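Local coordinates for ribokinase (PDB 6WHJ) that phosphorylates D-ribose at O-5 using ATP, probably as its magnesium chelate, to give D-ribose 5-phosphate, and works as a homodimer, at the interface of chains A and B. Sequence-based numbering; all coordinates share one arbitrary frame. Chains: chain A/B, Ribokinase.

Contact 1: the interface of chains A and B. Residues chain A 19, 21, 101-103; chain B 19, 21, 101-102, 104.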
ATOM      1  N   LEU A  19      -2.825   3.705   4.988  1.00 24.65           N
ATOM      2  CA  LEU A  19      -2.762   2.255   4.899  1.00 23.06           C
ATOM      3  C   LEU A  19      -1.279   1.892   4.899  1.00 28.14           C
ATOM      4  O   LEU A  19      -0.548   2.243   3.962  1.00 24.50           O
ATOM      5  CB  LEU A  19      -3.461   1.779   3.629  1.00 26.81           C
ATOM      6  CG  LEU A  19      -4.823   2.434   3.365  1.00 25.50           C
ATOM      7  CD1 LEU A  19      -5.302   2.114   1.971  1.00 25.78           C
ATOM      8  CD2 LEU A  19      -5.868   2.022   4.385  1.00 31.06           C
ATOM      9  N   TRP A  21       2.078  -0.708   5.655  1.00 26.01           N
ATOM     10  CA  TRP A  21       2.670  -2.035   5.749  1.00 26.83           C
ATOM     11  C   TRP A  21       4.048  -1.897   6.377  1.00 28.92           C
ATOM     12  O   TRP A  21       4.863  -1.088   5.921  1.00 30.51           O
ATOM     13  CB  TRP A  21       2.775  -2.703   4.372  1.00 23.35           C
ATOM     14  CG  TRP A  21       1.459  -3.127   3.824  1.00 23.88           C
ATOM     15  CD1 TRP A  21       0.904  -4.360   3.918  1.00 23.67           C
ATOM     16  CD2 TRP A  21       0.510  -2.314   3.116  1.00 26.07           C
ATOM     17  NE1 TRP A  21      -0.325  -4.378   3.310  1.00 22.83           N
ATOM     18  CE2 TRP A  21      -0.594  -3.134   2.812  1.00 22.67           C
ATOM     19  CE3 TRP A  21       0.488  -0.975   2.705  1.00 23.96           C
ATOM     20  CZ2 TRP A  21      -1.708  -2.667   2.119  1.00 24.48           C
ATOM     21  CZ3 TRP A  21      -0.622  -0.507   2.021  1.00 24.42           C
ATOM     22  CH2 TRP A  21      -1.706  -1.351   1.734  1.00 28.16           C
ATOM     23  N   ALA A 101      -3.249   7.117   1.592  1.00 29.60           N
ATOM     24  CA  ALA A 101      -1.822   6.975   1.351  1.00 28.78           C
ATOM     25  C   ALA A 101      -1.428   5.519   1.509  1.00 27.69           C
ATOM     26  O   ALA A 101      -1.816   4.865   2.479  1.00 24.61           O
ATOM     27  CB  ALA A 101      -0.999   7.844   2.313  1.00 28.39           C
ATOM     28  N   GLY A 102      -0.641   5.015   0.553  1.00 27.48           N
ATOM     29  CA  GLY A 102      -0.059   3.697   0.656  1.00 26.75           C
ATOM     30  C   GLY A 102       1.377   3.840   1.112  1.00 26.23           C
ATOM     31  O   GLY A 102       2.208   4.404   0.402  1.00 29.18           O
ATOM     32  N   ILE A 103       1.667   3.315   2.298  1.00 27.73           N
ATOM     33  CA  ILE A 103       2.907   3.606   3.011  1.00 28.67           C
ATOM     34  C   ILE A 103       3.639   2.298   3.292  1.00 29.97           C
ATOM     35  O   ILE A 103       3.015   1.309   3.703  1.00 26.34           O
ATOM     36  CB  ILE A 103       2.623   4.367   4.320  1.00 28.74           C
ATOM     37  CG1 ILE A 103       1.832   5.646   4.040  1.00 27.59           C
ATOM     38  CG2 ILE A 103       3.914   4.673   5.061  1.00 29.36           C
ATOM     39  CD1 ILE A 103       1.488   6.439   5.278  1.00 22.22           C
TER
ATOM     40  N   LEU B  19      -4.514  -3.637  -2.779  1.00 23.64           N
ATOM     41  CA  LEU B  19      -4.578  -2.179  -2.685  1.00 25.45           C
ATOM     42  C   LEU B  19      -3.414  -1.604  -3.484  1.00 28.26           C
ATOM     43  O   LEU B  19      -2.252  -1.728  -3.077  1.00 29.81           O
ATOM     44  CB  LEU B  19      -4.557  -1.713  -1.236  1.00 26.12           C
ATOM     45  CG  LEU B  19      -5.559  -2.415  -0.320  1.00 24.96           C
ATOM     46  CD1 LEU B  19      -5.303  -2.059   1.141  1.00 23.56           C
ATOM     47  CD2 LEU B  19      -6.944  -2.022  -0.735  1.00 22.94           C
ATOM     48  N   TRP B  21      -1.507   1.380  -5.941  1.00 26.82           N
ATOM     49  CA  TRP B  21      -1.273   2.772  -6.304  1.00 30.04           C
ATOM     50  C   TRP B  21      -0.448   2.827  -7.583  1.00 29.02           C
ATOM     51  O   TRP B  21       0.603   2.182  -7.679  1.00 26.08           O
ATOM     52  CB  TRP B  21      -0.561   3.537  -5.179  1.00 32.29           C
ATOM     53  CG  TRP B  21      -1.418   3.811  -3.969  1.00 28.20           C
ATOM     54  CD1 TRP B  21      -2.099   4.961  -3.689  1.00 27.98           C
ATOM     55  CD2 TRP B  21      -1.685   2.915  -2.888  1.00 28.15           C
ATOM     56  NE1 TRP B  21      -2.766   4.838  -2.498  1.00 26.49           N
ATOM     57  CE2 TRP B  21      -2.532   3.591  -1.985  1.00 28.10           C
ATOM     58  CE3 TRP B  21      -1.292   1.603  -2.595  1.00 26.76           C
ATOM     59  CZ2 TRP B  21      -3.001   2.998  -0.816  1.00 25.59           C
ATOM     60  CZ3 TRP B  21      -1.752   1.020  -1.426  1.00 25.91           C
ATOM     61  CH2 TRP B  21      -2.597   1.717  -0.554  1.00 27.28           C
ATOM     62  N   ALA B 101      -2.694  -6.743   0.083  1.00 24.66           N
ATOM     63  CA  ALA B 101      -1.406  -6.419  -0.511  1.00 24.52           C
ATOM     64  C   ALA B 101      -1.376  -4.930  -0.833  1.00 26.57           C
ATOM     65  O   ALA B 101      -2.325  -4.401  -1.427  1.00 27.26           O
ATOM     66  CB  ALA B 101      -1.165  -7.242  -1.784  1.00 21.87           C
ATOM     67  N   GLY B 102      -0.280  -4.268  -0.461  1.00 23.99           N
ATOM     68  CA  GLY B 102      -0.044  -2.890  -0.833  1.00 23.10           C
ATOM     69  C   GLY B 102       0.918  -2.859  -2.001  1.00 24.75           C
ATOM     70  O   GLY B 102       2.074  -3.263  -1.875  1.00 26.94           O
ATOM     71  N   TYR B 104       2.647  -0.969  -5.462  1.00 24.90           N
ATOM     72  CA  TYR B 104       3.039   0.156  -6.302  1.00 28.65           C
ATOM     73  C   TYR B 104       3.303  -0.342  -7.718  1.00 31.59           C
ATOM     74  O   TYR B 104       4.081  -1.285  -7.920  1.00 31.96           O
ATOM     75  CB  TYR B 104       4.303   0.852  -5.789  1.00 26.91           C
ATOM     76  CG  TYR B 104       4.241   1.463  -4.410  1.00 28.24           C
ATOM     77  CD1 TYR B 104       3.031   1.712  -3.770  1.00 27.37           C
ATOM     78  CD2 TYR B 104       5.415   1.816  -3.755  1.00 27.64           C
ATOM     79  CE1 TYR B 104       3.002   2.288  -2.504  1.00 27.08           C
ATOM     80  CE2 TYR B 104       5.398   2.382  -2.507  1.00 26.84           C
ATOM     81  CZ  TYR B 104       4.197   2.619  -1.886  1.00 27.68           C
ATOM     82  OH  TYR B 104       4.218   3.184  -0.636  1.00 29.64           O
TER
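B:Tyr104 reaches across the dimer with its phenol hydroxyl and donates a hydrogen bond to the backbone carbonyl of A:Gly102, OH to O 2.6 Å. The hydroxyl does not sit on a carbonyl lone pair: it comes in from above the carbonyl plane, 50° out of it, with a C=O...O angle of 123°. The tyrosine CG is anti to its own carbonyl carbon and beside the backbone N (chi1 -61°), which sends the ring across the boundary to strand 99-106 of A. It reaches A:Gly102 tip first, with CZ and CE1 following behind the hydroxyl.

The same glycine also takes an indole. The CA of A:Gly102 lies over one face of B:Trp21, a CH-pi contact 3.4 Å from the centroid of the six-membered ring and shifted toward its rim, where CZ2 and CH2 are nearest. Having no side chain, the glycine lets the indole come down flat on the strand 99-106 backbone. The two-fold repeats this: B:Gly102 CA sits over the A:Trp21 face, 3.5 Å from that centroid.

Between these two glycine-indole contacts the indoles point at each other tip to tip, meeting at the outer benzene-ring carbons, with CH2 of A:Trp21 3.9 Å from CH2 of B:Trp21. The leucines come in at the rims. CD1 of A:Leu19 touches B:Trp21 CZ2 at 3.7 Å, the two side chains crossing obliquely, while B:Leu19 sends its CD1 to A:Trp21 CH2 and meets that indole at about a right angle. Each leucine methyl thus meets the partner's ring at the CZ2 and CH2 rim, close to its plane, where the glycine CA lies over the face.

All of this is carried by strands 16-23 and 99-106 of A and their counterparts in B. In ribokinases these belong to the beta-sheet lid beside the sugar site, and here the indoles, meeting tip to tip, and the glycines against their faces join the two lids into the apolar centre of the homodimer.

Contact 2: the interface of chains A and B. Residues chain A 114-117, 179; chain B 21, 23, 33-35.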
ATOM      1  N   VAL A 114       2.954   7.039  -0.911  1.00 30.15           N
ATOM      2  CA  VAL A 114       2.226   7.351  -2.130  1.00 30.42           C
ATOM      3  C   VAL A 114       0.845   7.821  -1.711  1.00 29.19           C
ATOM      4  O   VAL A 114       0.116   7.084  -1.039  1.00 30.98           O
ATOM      5  CB  VAL A 114       2.137   6.134  -3.065  1.00 27.97           C
ATOM      6  CG1 VAL A 114       1.348   6.481  -4.297  1.00 30.33           C
ATOM      7  CG2 VAL A 114       3.529   5.663  -3.438  1.00 25.84           C
ATOM      8  N   ILE A 115       0.502   9.049  -2.065  1.00 30.16           N
ATOM      9  CA  ILE A 115      -0.795   9.629  -1.732  1.00 32.32           C
ATOM     10  C   ILE A 115      -1.693   9.562  -2.958  1.00 32.01           C
ATOM     11  O   ILE A 115      -1.257   9.855  -4.078  1.00 34.82           O
ATOM     12  CB  ILE A 115      -0.660  11.089  -1.241  1.00 31.09           C
ATOM     13  CG1 ILE A 115       0.293  11.186  -0.056  1.00 29.57           C
ATOM     14  CG2 ILE A 115      -2.019  11.663  -0.862  1.00 30.83           C
ATOM     15  CD1 ILE A 115       0.452  12.575   0.465  1.00 28.78           C
ATOM     16  N   SER A 116      -2.951   9.179  -2.747  1.00 28.04           N
ATOM     17  CA  SER A 116      -4.016   9.350  -3.736  1.00 28.29           C
ATOM     18  C   SER A 116      -4.874  10.480  -3.183  1.00 31.11           C
ATOM     19  O   SER A 116      -5.732  10.246  -2.328  1.00 33.11           O
ATOM     20  CB  SER A 116      -4.816   8.058  -3.907  1.00 32.08           C
ATOM     21  OG  SER A 116      -5.872   8.182  -4.855  1.00 29.95           O
ATOM     22  N   GLU A 117      -4.679  11.698  -3.703  1.00 35.66           N
ATOM     23  CA  GLU A 117      -5.239  12.877  -3.036  1.00 38.89           C
ATOM     24  C   GLU A 117      -6.760  12.799  -2.909  1.00 36.68           C
ATOM     25  O   GLU A 117      -7.321  13.209  -1.885  1.00 34.99           O
ATOM     26  CB  GLU A 117      -4.818  14.158  -3.759  1.00 32.36           C
ATOM     27  CG  GLU A 117      -5.542  14.424  -5.046  1.00 40.24           C
ATOM     28  CD  GLU A 117      -5.363  15.851  -5.546  1.00 42.36           C
ATOM     29  OE1 GLU A 117      -4.659  16.645  -4.871  1.00 31.10           O
ATOM     30  OE2 GLU A 117      -5.930  16.162  -6.623  1.00 40.52           O
ATOM     31  N   ARG A 179       6.539  19.823  -2.979  1.00 38.98           N
ATOM     32  CA  ARG A 179       5.826  19.679  -4.242  1.00 37.78           C
ATOM     33  C   ARG A 179       6.399  20.709  -5.199  1.00 41.27           C
ATOM     34  O   ARG A 179       6.344  21.912  -4.919  1.00 42.89           O
ATOM     35  CB  ARG A 179       4.320  19.912  -4.076  1.00 38.76           C
ATOM     36  CG  ARG A 179       3.576  18.920  -3.212  1.00 34.06           C
ATOM     37  CD  ARG A 179       3.087  17.747  -4.045  1.00 40.35           C
ATOM     38  NE  ARG A 179       2.143  18.156  -5.089  1.00 48.07           N
ATOM     39  CZ  ARG A 179       0.819  18.164  -4.956  1.00 39.56           C
ATOM     40  NH1 ARG A 179       0.259  17.803  -3.813  1.00 35.99           N
ATOM     41  NH2 ARG A 179       0.052  18.541  -5.972  1.00 36.33           N
TER
ATOM     42  N   TRP B  21      -1.507   1.380  -5.941  1.00 26.82           N
ATOM     43  CA  TRP B  21      -1.273   2.772  -6.304  1.00 30.04           C
ATOM     44  C   TRP B  21      -0.448   2.827  -7.583  1.00 29.02           C
ATOM     45  O   TRP B  21       0.603   2.182  -7.679  1.00 26.08           O
ATOM     46  CB  TRP B  21      -0.561   3.537  -5.179  1.00 32.29           C
ATOM     47  CG  TRP B  21      -1.418   3.811  -3.969  1.00 28.20           C
ATOM     48  CD1 TRP B  21      -2.099   4.961  -3.689  1.00 27.98           C
ATOM     49  CD2 TRP B  21      -1.685   2.915  -2.888  1.00 28.15           C
ATOM     50  NE1 TRP B  21      -2.766   4.838  -2.498  1.00 26.49           N
ATOM     51  CE2 TRP B  21      -2.532   3.591  -1.985  1.00 28.10           C
ATOM     52  CE3 TRP B  21      -1.292   1.603  -2.595  1.00 26.76           C
ATOM     53  CZ2 TRP B  21      -3.001   2.998  -0.816  1.00 25.59           C
ATOM     54  CZ3 TRP B  21      -1.752   1.020  -1.426  1.00 25.91           C
ATOM     55  CH2 TRP B  21      -2.597   1.717  -0.554  1.00 27.28           C
ATOM     56  N   VAL B  23       1.886   4.938  -9.932  1.00 35.84           N
ATOM     57  CA  VAL B  23       2.818   6.050  -9.806  1.00 32.91           C
ATOM     58  C   VAL B  23       3.642   6.131 -11.081  1.00 32.28           C
ATOM     59  O   VAL B  23       3.725   5.175 -11.858  1.00 33.65           O
ATOM     60  CB  VAL B  23       3.733   5.890  -8.577  1.00 31.02           C
ATOM     61  CG1 VAL B  23       2.911   5.916  -7.316  1.00 28.63           C
ATOM     62  CG2 VAL B  23       4.482   4.557  -8.658  1.00 33.07           C
ATOM     63  N   ILE B  33       5.386  10.847  -2.792  1.00 34.24           N
ATOM     64  CA  ILE B  33       4.914  11.150  -4.137  1.00 34.41           C
ATOM     65  C   ILE B  33       3.397  10.949  -4.198  1.00 34.99           C
ATOM     66  O   ILE B  33       2.773  10.428  -3.274  1.00 32.51           O
ATOM     67  CB  ILE B  33       5.614  10.296  -5.220  1.00 35.26           C
ATOM     68  CG1 ILE B  33       5.187   8.826  -5.122  1.00 31.74           C
ATOM     69  CG2 ILE B  33       7.142  10.437  -5.136  1.00 34.88           C
ATOM     70  CD1 ILE B  33       5.817   7.928  -6.170  1.00 31.17           C
ATOM     71  N   ASN B  34       2.808  11.411  -5.298  1.00 37.73           N
ATOM     72  CA  ASN B  34       1.393  11.227  -5.594  1.00 34.27           C
ATOM     73  C   ASN B  34       1.185  10.048  -6.541  1.00 33.72           C
ATOM     74  O   ASN B  34       2.076   9.680  -7.310  1.00 31.96           O
ATOM     75  CB  ASN B  34       0.778  12.507  -6.177  1.00 35.01           C
ATOM     76  CG  ASN B  34       0.448  13.547  -5.094  1.00 36.16           C
ATOM     77  OD1 ASN B  34      -0.589  13.450  -4.433  1.00 37.17           O
ATOM     78  ND2 ASN B  34       1.323  14.527  -4.908  1.00 37.75           N
ATOM     79  N   GLY B  35       0.015   9.417  -6.432  1.00 32.73           N
ATOM     80  CA  GLY B  35      -0.355   8.321  -7.302  1.00 29.79           C
ATOM     81  C   GLY B  35      -1.861   8.200  -7.448  1.00 35.77           C
ATOM     82  O   GLY B  35      -2.632   8.999  -6.911  1.00 36.30           O
TER
HETATM   83  O   HOH W   1       1.696  15.560  -2.040  1.00 33.61           O
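B:Asn34 buries 81 Å² against chain A, and its backbone runs parallel to strand 111-116 with A:Ile115 opposite. The main chain of A:Ile115 bonds to the residues on either side of the asparagine. Its N donates to B:Ile33 O at 2.9 Å, in the carbonyl plane and nearly straight at the hydrogen. Its carbonyl O receives the N-H of B:Gly35 at 2.7 Å, tilted 24° from the carbonyl plane. Strand 32-34 of B is thus added to the sheet of A as a parallel neighbour.

A:Val114, one residue earlier, packs with both methyls. Its CG1, anti to the backbone N (chi1 178°), meets B:Val23 CG1 at 3.4 Å and also rests against the CB of B:Trp21, a part of that residue well away from its benzene ring. The other branch, CG2, lies alongside B:Ile33, side chains pointing the same way, and touches its CG1 at 3.9 Å. One valine therefore touches three apolar side chains of B.

The A:Ile115 side chain does less across the boundary; its CB is near the B:Asn34 amide oxygen. The amide's other end turns toward A:Arg179, whose chain, bent at chi2 and chi3, brings a face of the guanidinium against the amide nitrogen, the two side chains crossing at about a right angle. The two planes are steeply inclined, 73° apart, and the nitrogen sits over that face toward its rim. The polar part of the contact is indirect, a loose water bridge with bent legs: water 1 lies 3.2 Å from A:Arg179 NH1 and 3.1 Å from B:Asn34 ND2.

Contact 1 and contact 2 lie about 10 Å apart, measured between the centres of their C-alpha atoms, and B:Trp21 belongs to both: its indole tip serves contact 1, its CB and pyrrole side contact 2. Contact 1 is largely apolar side-chain packing near the two-fold, where the twins meet, whereas contact 2 adds backbone pairing farther out; each has its twin with the chains exchanged. Together they fuse the lid strands of both subunits. The centres are about 18 and 15 Å from A:Asp274, the predicted catalytic base, so dimerisation may steady the lid near the active site.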